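Local coordinates for protein disulfide-isomerase A4 (PDB 3EC3) that is an endoplasmic reticulum enzyme that catalyses the rearrangement of disulfide bonds in proteins, this fragment holding its two noncatalytic thioredoxin-like domains, at residues L160-D165 / D217-F222; K205-E210 / M224-G229. The protein carries 1 engineered substitution. One frame throughout, in Å; residues are numbered along the deposited sequence.

Contact 1 (L160-D165 / D217-F222); sequences LEVAKD and DALREF. Unlike the reference sequence in segment 217-222: Arg220 (reference Gln).
Val162 pushes both its methyls against helix 216-227, and this is where the two segments pack most closely. Its CG2 sits against CD2 of Leu219 at 3.8 Å and reaches almost as near to the backbone N of Arg220. The other methyl, CG1, is turned anti to its own backbone N (chi1 -177°), meets CA of Arg220 at 3.9 Å and lies slightly farther from CG of the same arginine. The backbones come near enough here that CA of Val162 and CA of Arg220 are 5.8 Å apart. In the thioredoxin-like fold of this domain, helices 149-163 and 216-227 lie side by side on one face of the five-stranded sheet; below the contact Val162 rests on Phe171 of strand 170-175 and Leu219 on Ala197 of strand 196-200. Toward solvent the packing gives way to charge. Asp165 meets Arg220 through a single salt bridge, OD2 to NH1 at 2.8 Å, approached at the guanidinium edge with the two planar groups 45° apart, so it is not a flat two-pronged pairing. Arg220, where the reference sequence has Gln, bends at chi2 (-142°) to bring that end across. The carboxylate is shared: Lys164 NZ lies 3.3 Å from Asp165 OD2, and the same NZ donates to Glu161 O at 3.1 Å, on a lone pair, which draws the lysine end back to the backbone of Glu161.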
loop_
_atom_site.group_PDB
_atom_site.type_symbol
_atom_site.label_atom_id
_atom_site.label_comp_id
_atom_site.label_asym_id
_atom_site.label_seq_id
_atom_site.Cartn_x
_atom_site.Cartn_y
_atom_site.Cartn_z
ATOM N N LEU A 160 6.006 -6.932 -8.512
ATOM C CA LEU A 160 4.741 -6.482 -9.107
ATOM C C LEU A 160 4.234 -7.425 -10.209
ATOM O O LEU A 160 3.014 -7.704 -10.347
ATOM C CB LEU A 160 4.978 -5.111 -9.723
ATOM C CG LEU A 160 4.908 -3.884 -8.787
ATOM C CD1 LEU A 160 5.578 -2.679 -9.461
ATOM C CD2 LEU A 160 3.432 -3.578 -8.470
ATOM N N GLU A 161 5.177 -7.931 -10.983
ATOM C CA GLU A 161 4.854 -8.975 -11.984
ATOM C C GLU A 161 4.131 -10.215 -11.430
ATOM O O GLU A 161 3.289 -10.788 -12.130
ATOM C CB GLU A 161 6.095 -9.348 -12.792
ATOM C CG GLU A 161 6.615 -8.173 -13.619
ATOM C CD GLU A 161 5.637 -7.745 -14.717
ATOM O OE1 GLU A 161 5.112 -8.616 -15.444
ATOM O OE2 GLU A 161 5.395 -6.547 -14.881
ATOM N N VAL A 162 4.445 -10.627 -10.202
ATOM C CA VAL A 162 3.768 -11.757 -9.588
ATOM C C VAL A 162 2.510 -11.286 -8.872
ATOM O O VAL A 162 1.421 -11.883 -8.990
ATOM C CB VAL A 162 4.732 -12.517 -8.618
ATOM C CG1 VAL A 162 4.064 -13.765 -8.022
ATOM C CG2 VAL A 162 6.018 -12.984 -9.387
ATOM N N ALA A 163 2.656 -10.209 -8.101
ATOM C CA ALA A 163 1.535 -9.657 -7.349
ATOM C C ALA A 163 0.274 -9.499 -8.176
ATOM O O ALA A 163 -0.830 -9.783 -7.687
ATOM C CB ALA A 163 1.963 -8.284 -6.672
ATOM N N LYS A 164 0.390 -9.040 -9.422
ATOM C CA LYS A 164 -0.820 -8.739 -10.216
ATOM C C LYS A 164 -1.600 -9.998 -10.543
ATOM O O LYS A 164 -2.776 -9.918 -10.892
ATOM C CB LYS A 164 -0.463 -8.059 -11.527
ATOM C CG LYS A 164 0.330 -8.936 -12.451
ATOM C CD LYS A 164 0.098 -8.492 -13.891
ATOM C CE LYS A 164 1.280 -8.918 -14.768
ATOM N NZ LYS A 164 1.518 -10.365 -14.613
ATOM N N ASP A 165 -0.931 -11.140 -10.442
ATOM C CA ASP A 165 -1.543 -12.444 -10.777
ATOM C C ASP A 165 -2.194 -13.144 -9.598
ATOM O O ASP A 165 -2.970 -14.130 -9.781
ATOM C CB ASP A 165 -0.492 -13.353 -11.395
ATOM C CG ASP A 165 -0.188 -12.978 -12.822
ATOM O OD1 ASP A 165 -1.024 -12.291 -13.444
ATOM O OD2 ASP A 165 0.888 -13.371 -13.321
ATOM N N ASP A 217 9.734 -15.532 -11.965
ATOM C CA ASP A 217 9.455 -16.973 -12.086
ATOM C C ASP A 217 9.625 -17.740 -10.782
ATOM O O ASP A 217 8.726 -18.491 -10.368
ATOM C CB ASP A 217 10.346 -17.591 -13.157
ATOM C CG ASP A 217 9.951 -17.163 -14.552
ATOM O OD1 ASP A 217 8.776 -16.782 -14.748
ATOM O OD2 ASP A 217 10.815 -17.200 -15.454
ATOM N N ALA A 218 10.768 -17.530 -10.135
ATOM C CA ALA A 218 11.081 -18.186 -8.886
ATOM C C ALA A 218 10.080 -17.757 -7.814
ATOM O O ALA A 218 9.517 -18.604 -7.091
ATOM C CB ALA A 218 12.494 -17.856 -8.478
ATOM N N LEU A 219 9.818 -16.443 -7.731
ATOM C CA LEU A 219 8.780 -15.968 -6.846
ATOM C C LEU A 219 7.407 -16.544 -7.206
ATOM O O LEU A 219 6.674 -16.959 -6.320
ATOM C CB LEU A 219 8.736 -14.422 -6.799
ATOM C CG LEU A 219 7.684 -13.837 -5.828
ATOM C CD1 LEU A 219 8.033 -14.205 -4.388
ATOM C CD2 LEU A 219 7.566 -12.282 -6.014
ATOM N N ARG A 220 7.050 -16.588 -8.486
ATOM C CA ARG A 220 5.741 -17.157 -8.863
ATOM C C ARG A 220 5.576 -18.647 -8.462
ATOM O O ARG A 220 4.483 -19.075 -8.072
ATOM C CB ARG A 220 5.428 -16.996 -10.365
ATOM C CG ARG A 220 3.909 -16.920 -10.603
ATOM C CD ARG A 220 3.392 -17.623 -11.847
ATOM N NE ARG A 220 1.956 -17.922 -11.691
ATOM C CZ ARG A 220 0.948 -17.174 -12.158
ATOM N NH1 ARG A 220 1.198 -16.073 -12.855
ATOM N NH2 ARG A 220 -0.321 -17.544 -11.955
ATOM N N GLU A 221 6.673 -19.396 -8.555
ATOM C CA GLU A 221 6.708 -20.821 -8.194
ATOM C C GLU A 221 6.489 -21.060 -6.699
ATOM O O GLU A 221 5.763 -21.974 -6.308
ATOM C CB GLU A 221 8.031 -21.429 -8.654
ATOM C CG GLU A 221 8.212 -21.343 -10.164
ATOM C CD GLU A 221 9.506 -21.995 -10.694
ATOM O OE1 GLU A 221 10.546 -22.029 -9.985
ATOM O OE2 GLU A 221 9.483 -22.448 -11.853
ATOM N N PHE A 222 7.121 -20.227 -5.882
ATOM C CA PHE A 222 7.020 -20.228 -4.422
ATOM C C PHE A 222 5.586 -19.948 -3.943
ATOM O O PHE A 222 5.047 -20.690 -3.110
ATOM C CB PHE A 222 8.025 -19.195 -3.876
ATOM C CG PHE A 222 7.977 -18.968 -2.382
ATOM C CD1 PHE A 222 7.805 -17.665 -1.884
ATOM C CD2 PHE A 222 8.175 -20.013 -1.480
ATOM C CE1 PHE A 222 7.790 -17.409 -0.511
ATOM C CE2 PHE A 222 8.159 -19.779 -0.102
ATOM C CZ PHE A 222 7.966 -18.476 0.389
#

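Contact 2 (K205-E210 / M224-G229); sequences KKFAME and MAFKKG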
loop_
_atom_site.group_PDB
_atom_site.type_symbol
_atom_site.label_atom_id
_atom_site.label_comp_id
_atom_site.label_asym_id
_atom_site.label_seq_id
_atom_site.Cartn_x
_atom_site.Cartn_y
_atom_site.Cartn_z
ATOM N N LYS A 205 1.630 -19.414 10.702
ATOM C CA LYS A 205 2.793 -20.135 10.203
ATOM C C LYS A 205 3.523 -19.274 9.159
ATOM O O LYS A 205 2.926 -18.377 8.566
ATOM C CB LYS A 205 2.358 -21.470 9.613
ATOM C CG LYS A 205 1.442 -22.267 10.571
ATOM C CD LYS A 205 1.526 -23.773 10.396
ATOM C CE LYS A 205 0.689 -24.465 11.477
ATOM N NZ LYS A 205 1.054 -25.899 11.734
ATOM N N LYS A 206 4.808 -19.562 8.957
ATOM C CA LYS A 206 5.652 -18.821 8.024
ATOM C C LYS A 206 6.382 -19.798 7.110
ATOM O O LYS A 206 6.740 -20.901 7.538
ATOM C CB LYS A 206 6.648 -17.957 8.798
ATOM C CG LYS A 206 5.985 -16.813 9.579
ATOM C CD LYS A 206 6.674 -16.593 10.949
ATOM C CE LYS A 206 5.862 -15.635 11.854
ATOM N NZ LYS A 206 5.621 -14.266 11.257
ATOM N N PHE A 207 6.574 -19.410 5.850
ATOM C CA PHE A 207 7.232 -20.277 4.874
ATOM C C PHE A 207 8.365 -19.510 4.208
ATOM O O PHE A 207 8.146 -18.412 3.697
ATOM C CB PHE A 207 6.217 -20.777 3.836
ATOM C CG PHE A 207 4.985 -21.397 4.447
ATOM C CD1 PHE A 207 3.886 -20.610 4.801
ATOM C CD2 PHE A 207 4.936 -22.771 4.700
ATOM C CE1 PHE A 207 2.756 -21.179 5.379
ATOM C CE2 PHE A 207 3.803 -23.358 5.282
ATOM C CZ PHE A 207 2.714 -22.564 5.622
ATOM N N ALA A 208 9.575 -20.064 4.211
ATOM C CA ALA A 208 10.702 -19.343 3.618
ATOM C C ALA A 208 11.019 -19.895 2.237
ATOM O O ALA A 208 11.034 -21.120 2.052
ATOM C CB ALA A 208 11.932 -19.424 4.518
HETATM N N MSE A 209 11.273 -19.003 1.278
HETATM C CA MSE A 209 11.646 -19.420 -0.077
HETATM C C MSE A 209 13.074 -19.919 -0.133
HETATM O O MSE A 209 13.993 -19.230 0.299
HETATM C CB MSE A 209 11.470 -18.299 -1.116
HETATM C CG MSE A 209 11.767 -18.753 -2.556
HETATM SE SE MSE A 209 11.571 -17.342 -3.864
HETATM C CE MSE A 209 13.321 -17.106 -4.419
ATOM N N GLU A 210 13.223 -21.131 -0.673
ATOM C CA GLU A 210 14.510 -21.722 -1.021
ATOM C C GLU A 210 15.354 -20.727 -1.811
ATOM O O GLU A 210 15.030 -20.437 -2.973
ATOM C CB GLU A 210 14.260 -22.965 -1.879
ATOM C CG GLU A 210 15.494 -23.667 -2.341
ATOM C CD GLU A 210 15.933 -24.723 -1.364
ATOM O OE1 GLU A 210 15.752 -24.530 -0.141
ATOM O OE2 GLU A 210 16.455 -25.752 -1.822
HETATM N N MSE A 224 2.841 -20.199 -5.899
HETATM C CA MSE A 224 2.030 -21.295 -6.431
HETATM C C MSE A 224 2.138 -22.527 -5.522
HETATM O O MSE A 224 1.120 -23.174 -5.202
HETATM C CB MSE A 224 2.435 -21.655 -7.868
HETATM C CG MSE A 224 1.662 -20.907 -8.953
HETATM SE SE MSE A 224 -0.275 -21.309 -8.853
HETATM C CE MSE A 224 -0.994 -20.190 -10.325
ATOM N N ALA A 225 3.358 -22.834 -5.086
ATOM C CA ALA A 225 3.576 -24.019 -4.237
ATOM C C ALA A 225 2.860 -23.821 -2.897
ATOM O O ALA A 225 2.244 -24.770 -2.354
ATOM C CB ALA A 225 5.051 -24.295 -4.049
ATOM N N PHE A 226 2.896 -22.581 -2.404
ATOM C CA PHE A 226 2.142 -22.187 -1.216
ATOM C C PHE A 226 0.643 -22.427 -1.388
ATOM O O PHE A 226 0.013 -23.033 -0.529
ATOM C CB PHE A 226 2.366 -20.716 -0.851
ATOM C CG PHE A 226 1.376 -20.201 0.193
ATOM C CD1 PHE A 226 0.278 -19.424 -0.182
ATOM C CD2 PHE A 226 1.539 -20.526 1.542
ATOM C CE1 PHE A 226 -0.621 -18.963 0.772
ATOM C CE2 PHE A 226 0.632 -20.085 2.513
ATOM C CZ PHE A 226 -0.445 -19.304 2.136
ATOM N N LYS A 227 0.096 -21.933 -2.499
ATOM C CA LYS A 227 -1.327 -22.007 -2.822
ATOM C C LYS A 227 -1.795 -23.443 -2.839
ATOM O O LYS A 227 -2.895 -23.773 -2.350
ATOM C CB LYS A 227 -1.550 -21.423 -4.215
ATOM C CG LYS A 227 -2.996 -21.432 -4.703
ATOM C CD LYS A 227 -3.025 -20.798 -6.088
ATOM C CE LYS A 227 -4.005 -19.641 -6.215
ATOM N NZ LYS A 227 -4.411 -18.928 -4.954
ATOM N N LYS A 228 -0.952 -24.279 -3.434
ATOM C CA LYS A 228 -1.232 -25.698 -3.648
ATOM C C LYS A 228 -0.938 -26.552 -2.417
ATOM O O LYS A 228 -1.120 -27.774 -2.453
ATOM C CB LYS A 228 -0.427 -26.194 -4.846
ATOM C CG LYS A 228 -1.010 -25.807 -6.195
ATOM C CD LYS A 228 -0.211 -26.454 -7.330
ATOM C CE LYS A 228 0.038 -25.464 -8.472
ATOM N NZ LYS A 228 1.409 -25.624 -9.086
ATOM N N GLY A 229 -0.498 -25.905 -1.335
ATOM C CA GLY A 229 -0.199 -26.586 -0.078
ATOM C C GLY A 229 1.029 -27.477 -0.136
ATOM O O GLY A 229 1.072 -28.497 0.540
#
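Phe207 and Phe226 make this contact between them, one ring from edge strand 206-208 and the other from the last turn of helix 216-227. The rings form an offset edge-to-face pair, the edge belonging to Phe226, with planes at 63° and centroids 5.6 Å apart. The offset places CE2 and CD2 of Phe226 by CD1 and CE1 of Phe207, not over the ring centre: CE2 comes to 3.7 Å from CE1 of Phe207, and CD2 lies 4.0 Å from CD1 of Phe207. Each ring is sent across by its first torsion: Phe226 carries CG anti to the backbone N (chi1 168°), whereas Phe207 has CG anti to the carbonyl carbon (chi1 -52°). Because the rings span the gap, the backbones stay well separated, the nearest CA atoms, those of Phe207 and Phe226, being 8.2 Å apart. The strand is one of the two outermost of the domain's mixed sheet and runs antiparallel to strand 196-200, whose Ile199 also packs on Phe226; Tyr169 adds a second edge-to-face partner to that ring. Pro233, in the C-terminal tail, touches Phe207. Just beyond Phe226 the helix closes in a Schellman motif, Gly229 taking positive phi and its N bonding to Phe226 O at 3.0 Å. No hydrogen bond or salt bridge crosses between the two segments, so strand and helix end are joined here by dispersion and the weak electrostatics of an offset edge-to-face pair.

Both contacts belong to the second of the chain's two thioredoxin-like domains and share helix 216-227, contact 1 using its earlier turns and contact 2 its C-terminal end. Their centres are about 12 Å apart. Along the chain the segments alternate: 160-165, 205-210, 217-222, 224-229. Contact 1 joins the helix to helix 149-163, contact 2 to edge strand 206-208. Phe222, in the same helix segment as contact 1's Leu219 and Arg220, reaches the strand of contact 2, its CZ lying 3.3 Å from Phe207 O. Together they tie the last helix of this noncatalytic domain to a neighbouring helix and to one margin of the sheet.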